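PDB 6AGI: calcium uptake protein 3, mitochondrial from Homo sapiens, which senses calcium through its EF-hands and, as a disulfide-linked heterodimer with MICU1, regulates the mitochondrial calcium uniporter channel. Local coordinates for residues Ser24-Glu28 and Gly29-Met33; Leu338-Pro342 and His343-Thr347. All coordinates share one frame; numbering follows the deposited sequence.

Interaction 1: Ser24-Glu28 and Gly29-Met33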
# COMPACT_ATOMS: atom_id res chain seq x y z
N SER B 24 -23.11 -19.00 -15.10
CA SER B 24 -23.94 -20.07 -15.63
C SER B 24 -25.44 -19.90 -15.37
O SER B 24 -26.22 -20.73 -15.87
CB SER B 24 -23.47 -21.45 -15.11
OG SER B 24 -23.89 -21.75 -13.79
N ILE B 25 -25.87 -18.89 -14.62
CA ILE B 25 -27.29 -18.74 -14.28
C ILE B 25 -27.80 -17.46 -14.94
O ILE B 25 -27.18 -16.40 -14.82
CB ILE B 25 -27.51 -18.66 -12.76
CG1 ILE B 25 -26.81 -19.80 -12.03
CG2 ILE B 25 -28.99 -18.66 -12.43
CD1 ILE B 25 -27.34 -21.15 -12.35
N GLU B 26 -28.95 -17.55 -15.59
CA GLU B 26 -29.64 -16.38 -16.10
C GLU B 26 -31.02 -16.35 -15.45
O GLU B 26 -31.68 -17.38 -15.36
CB GLU B 26 -29.73 -16.44 -17.62
CG GLU B 26 -30.57 -15.34 -18.25
CD GLU B 26 -32.04 -15.70 -18.39
OE1 GLU B 26 -32.36 -16.79 -18.93
OE2 GLU B 26 -32.88 -14.91 -17.93
N CYS B 27 -31.46 -15.18 -15.01
CA CYS B 27 -32.84 -15.07 -14.53
C CYS B 27 -33.33 -13.66 -14.82
O CYS B 27 -32.83 -12.70 -14.23
CB CYS B 27 -32.93 -15.39 -13.03
SG CYS B 27 -34.48 -14.83 -12.24
N GLU B 28 -34.33 -13.56 -15.71
CA GLU B 28 -34.85 -12.28 -16.20
C GLU B 28 -33.74 -11.40 -16.74
O GLU B 28 -33.58 -10.24 -16.37
CB GLU B 28 -35.66 -11.57 -15.11
CG GLU B 28 -36.44 -12.57 -14.27
CD GLU B 28 -37.68 -11.98 -13.66
OE1 GLU B 28 -38.60 -12.76 -13.30
OE2 GLU B 28 -37.75 -10.73 -13.57
N GLY B 29 -32.91 -12.01 -17.59
CA GLY B 29 -31.84 -11.35 -18.30
C GLY B 29 -30.62 -11.00 -17.49
O GLY B 29 -29.56 -10.77 -18.08
N GLN B 30 -30.72 -10.94 -16.17
CA GLN B 30 -29.52 -10.77 -15.37
C GLN B 30 -28.75 -12.08 -15.30
O GLN B 30 -29.34 -13.15 -15.11
CB GLN B 30 -29.84 -10.28 -13.97
CG GLN B 30 -28.57 -10.09 -13.18
CD GLN B 30 -28.82 -9.37 -11.90
OE1 GLN B 30 -29.97 -9.09 -11.57
NE2 GLN B 30 -27.75 -9.08 -11.15
N LEU B 31 -27.43 -12.00 -15.45
CA LEU B 31 -26.58 -13.18 -15.40
C LEU B 31 -25.96 -13.37 -14.01
O LEU B 31 -25.70 -12.41 -13.28
CB LEU B 31 -25.48 -13.09 -16.43
CG LEU B 31 -25.95 -13.01 -17.87
CD1 LEU B 31 -24.73 -13.05 -18.74
CD2 LEU B 31 -26.95 -14.12 -18.22
N PHE B 32 -25.70 -14.63 -13.66
CA PHE B 32 -25.20 -14.94 -12.33
C PHE B 32 -24.13 -16.01 -12.37
O PHE B 32 -24.07 -16.87 -13.25
CB PHE B 32 -26.31 -15.42 -11.37
CG PHE B 32 -27.33 -14.38 -11.09
CD1 PHE B 32 -27.08 -13.41 -10.15
CD2 PHE B 32 -28.52 -14.37 -11.78
CE1 PHE B 32 -28.02 -12.43 -9.89
CE2 PHE B 32 -29.47 -13.40 -11.53
CZ PHE B 32 -29.23 -12.43 -10.58
N MET B 33 -23.34 -15.98 -11.32
CA MET B 33 -22.32 -16.97 -11.02
C MET B 33 -22.89 -17.84 -9.91
O MET B 33 -23.60 -17.34 -9.03
CB MET B 33 -21.08 -16.17 -10.59
CG MET B 33 -19.70 -16.69 -10.81
SD MET B 33 -18.56 -15.31 -10.55
CE MET B 33 -17.59 -15.42 -12.01
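A tight beta hairpin joins strands 25-27 and 30-32 through a type I' turn from Cys-27 to Gln-30, with Glu-28 and Gly-29 at its corners, both at positive phi. Next to the turn, Cys-27 N donates to Gln-30 O over 2.9 Å, while the return bond from Gln-30 N to Cys-27 O is weak. Further along, Phe-32 N gives its hydrogen to Ile-25 O. The open end carries a classic beta bulge: Ser-24 and Ile-25 both face Phe-32, and their two amides share its carbonyl. Ile-25 N sends the straighter bond to Phe-32 O, 3.0 Å long with 169° at the hydrogen, and Ser-24 N the more bent one.

Ile-25, Cys-27, Gln-30 and Phe-32 put their side chains on one face of the hairpin, where Ile-25 CB lies 3.7 Å from Phe-32 CB and the ring reaches back along the strands to bring CE2 near Cys-27 CB. Helix 58-66 packs against Cys-27 on this side. On the other face, the Leu-31 and Glu-26 side chains cross at a slant, with Leu-31 CD2 3.7 Å from Glu-26 CB.

The Glu-26 side chain reaches forward to the turn. Its CG is anti to the backbone N (chi1 173°), and a bend at chi2 swings the carboxylate to the turn, while OE1 is hydrogen-bonded to Ser-55 OG. The other oxygen ties side chain to turn: Gly-29 N donates nearly straight to Glu-26 OE2 at 2.9 Å, on the anti side and 21° out of the carboxylate plane.

Interaction 2: Leu338-Pro342 and His343-Thr347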
# COMPACT_ATOMS: atom_id res chain seq x y z
N LEU B 338 3.58 -12.23 10.86
CA LEU B 338 3.67 -13.64 10.48
C LEU B 338 5.06 -14.20 10.73
O LEU B 338 6.07 -13.50 10.56
CB LEU B 338 3.31 -13.82 9.02
CG LEU B 338 2.01 -13.19 8.59
CD1 LEU B 338 2.20 -12.77 7.18
CD2 LEU B 338 0.87 -14.19 8.70
N LYS B 339 5.11 -15.48 11.12
CA LYS B 339 6.36 -16.19 11.33
C LYS B 339 6.54 -17.16 10.17
O LYS B 339 5.77 -18.12 10.03
CB LYS B 339 6.38 -16.92 12.68
CG LYS B 339 6.15 -16.00 13.89
CD LYS B 339 6.33 -16.71 15.23
CE LYS B 339 5.74 -15.88 16.40
NZ LYS B 339 4.95 -16.67 17.42
N PHE B 340 7.53 -16.88 9.33
CA PHE B 340 7.88 -17.71 8.18
C PHE B 340 8.84 -18.78 8.67
O PHE B 340 9.76 -18.48 9.43
CB PHE B 340 8.56 -16.88 7.10
CG PHE B 340 7.63 -16.12 6.18
CD1 PHE B 340 6.33 -15.81 6.53
CD2 PHE B 340 8.10 -15.71 4.94
CE1 PHE B 340 5.53 -15.10 5.65
CE2 PHE B 340 7.30 -15.00 4.06
CZ PHE B 340 6.03 -14.71 4.41
N SER B 341 8.62 -20.03 8.24
CA SER B 341 9.60 -21.06 8.51
C SER B 341 10.90 -20.77 7.74
O SER B 341 10.87 -20.17 6.66
CB SER B 341 9.06 -22.42 8.10
OG SER B 341 8.96 -22.54 6.69
N PRO B 342 12.05 -21.20 8.27
CA PRO B 342 13.29 -21.04 7.49
C PRO B 342 13.23 -21.80 6.20
O PRO B 342 13.92 -21.44 5.23
CB PRO B 342 14.36 -21.61 8.43
CG PRO B 342 13.77 -21.45 9.79
CD PRO B 342 12.31 -21.75 9.60
N HIS B 343 12.44 -22.86 6.14
CA HIS B 343 12.26 -23.52 4.86
C HIS B 343 11.55 -22.60 3.87
O HIS B 343 11.97 -22.47 2.72
CB HIS B 343 11.48 -24.82 5.03
CG HIS B 343 11.30 -25.53 3.73
ND1 HIS B 343 10.07 -25.73 3.15
CD2 HIS B 343 12.21 -26.03 2.86
CE1 HIS B 343 10.22 -26.35 2.00
NE2 HIS B 343 11.52 -26.55 1.80
N LEU B 344 10.47 -21.94 4.31
CA LEU B 344 9.75 -21.04 3.42
C LEU B 344 10.66 -19.91 2.94
O LEU B 344 10.73 -19.61 1.75
CB LEU B 344 8.52 -20.46 4.11
CG LEU B 344 7.65 -19.48 3.31
CD1 LEU B 344 7.07 -20.16 2.09
CD2 LEU B 344 6.52 -18.90 4.15
N VAL B 345 11.39 -19.30 3.87
CA VAL B 345 12.28 -18.21 3.50
C VAL B 345 13.32 -18.70 2.51
O VAL B 345 13.56 -18.07 1.47
CB VAL B 345 12.93 -17.59 4.75
CG1 VAL B 345 14.00 -16.62 4.34
CG2 VAL B 345 11.88 -16.84 5.56
N ASN B 346 13.93 -19.84 2.81
CA ASN B 346 14.96 -20.38 1.94
C ASN B 346 14.39 -20.67 0.56
O ASN B 346 15.05 -20.43 -0.47
CB ASN B 346 15.55 -21.63 2.58
CG ASN B 346 16.74 -22.19 1.83
OD1 ASN B 346 16.99 -21.86 0.67
ND2 ASN B 346 17.53 -22.99 2.53
N THR B 347 13.15 -21.15 0.51
CA THR B 347 12.53 -21.45 -0.76
C THR B 347 12.28 -20.18 -1.56
O THR B 347 12.59 -20.12 -2.75
CB THR B 347 11.26 -22.25 -0.53
OG1 THR B 347 11.59 -23.47 0.16
CG2 THR B 347 10.63 -22.60 -1.87
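Ser-341 is the N-cap of helix 342-352, the entering helix of the third EF-hand, whose loop binds calcium through residues that include Asp-353 and Gln-359. The helix start leaves amides without a preceding turn of carbonyls, and the serine side chain serves one of them: Leu-344 N donates to Ser-341 OG over 2.9 Å. A chi1 of 70° sets OG between the backbone N and the carbonyl carbon, which points it at the amide of Leu-344 in the first turn. The same hydroxyl makes a weak hydrogen bond with Glu-295 of helix 293-304, so it joins the cap to a neighbouring helix.

The regular helix pattern then takes over. Val-345 N donates to Ser-341 O almost straight, at 170°, and Asn-346 N follows with Pro-342 O at 2.9 Å. Proline suits this first turn, since it has no amide hydrogen in need of an acceptor.

Next to the cap in sequence, Phe-340 packs on the helix. Leu-344 CD2 sits over one face of its ring, 3.7 Å from the centroid in a CH-pi contact, while Val-345 CG2 comes in at the ring edge and lies 3.7 Å from Phe-340 CB. Phe-302 meets the aromatic ring edge-to-face. With Phe-340 cut back to an alanine, Leu-344 CD2 and Phe-302 would probably lose their aromatic partner and a gap would open beside the first helical turn.

His-343 NE2 makes a weak hydrogen bond with Glu-258 OE2. Two donors converge on His-343 O from opposite faces of its plane: Thr-347 N, and Thr-347 OG1, which lies 2.8 Å from His-343 O and 39° out of that plane.

Overall arrangement
Interaction 1 comes first along the chain, in the hairpin between helices 14-22 and 35-43; interaction 2 follows about 300 residues later, where the loop after helix 325-336 enters helix 342-352. Their centres are 44 Å apart, on opposite sides of the chain's centre, and their nearest atoms about 27 Å, so the two do not touch. They share no sheet: the hairpin belongs to a mixed sheet with strand 54-55, away from the calcium sites, whereas interaction 2 belongs to the third EF-hand, where the side chain of Asn-346 is about 12 Å from a bound calcium ion. Interaction 1 is thus a turn in the N-terminal part, and interaction 2 starts the helix leading into a calcium-sensing loop.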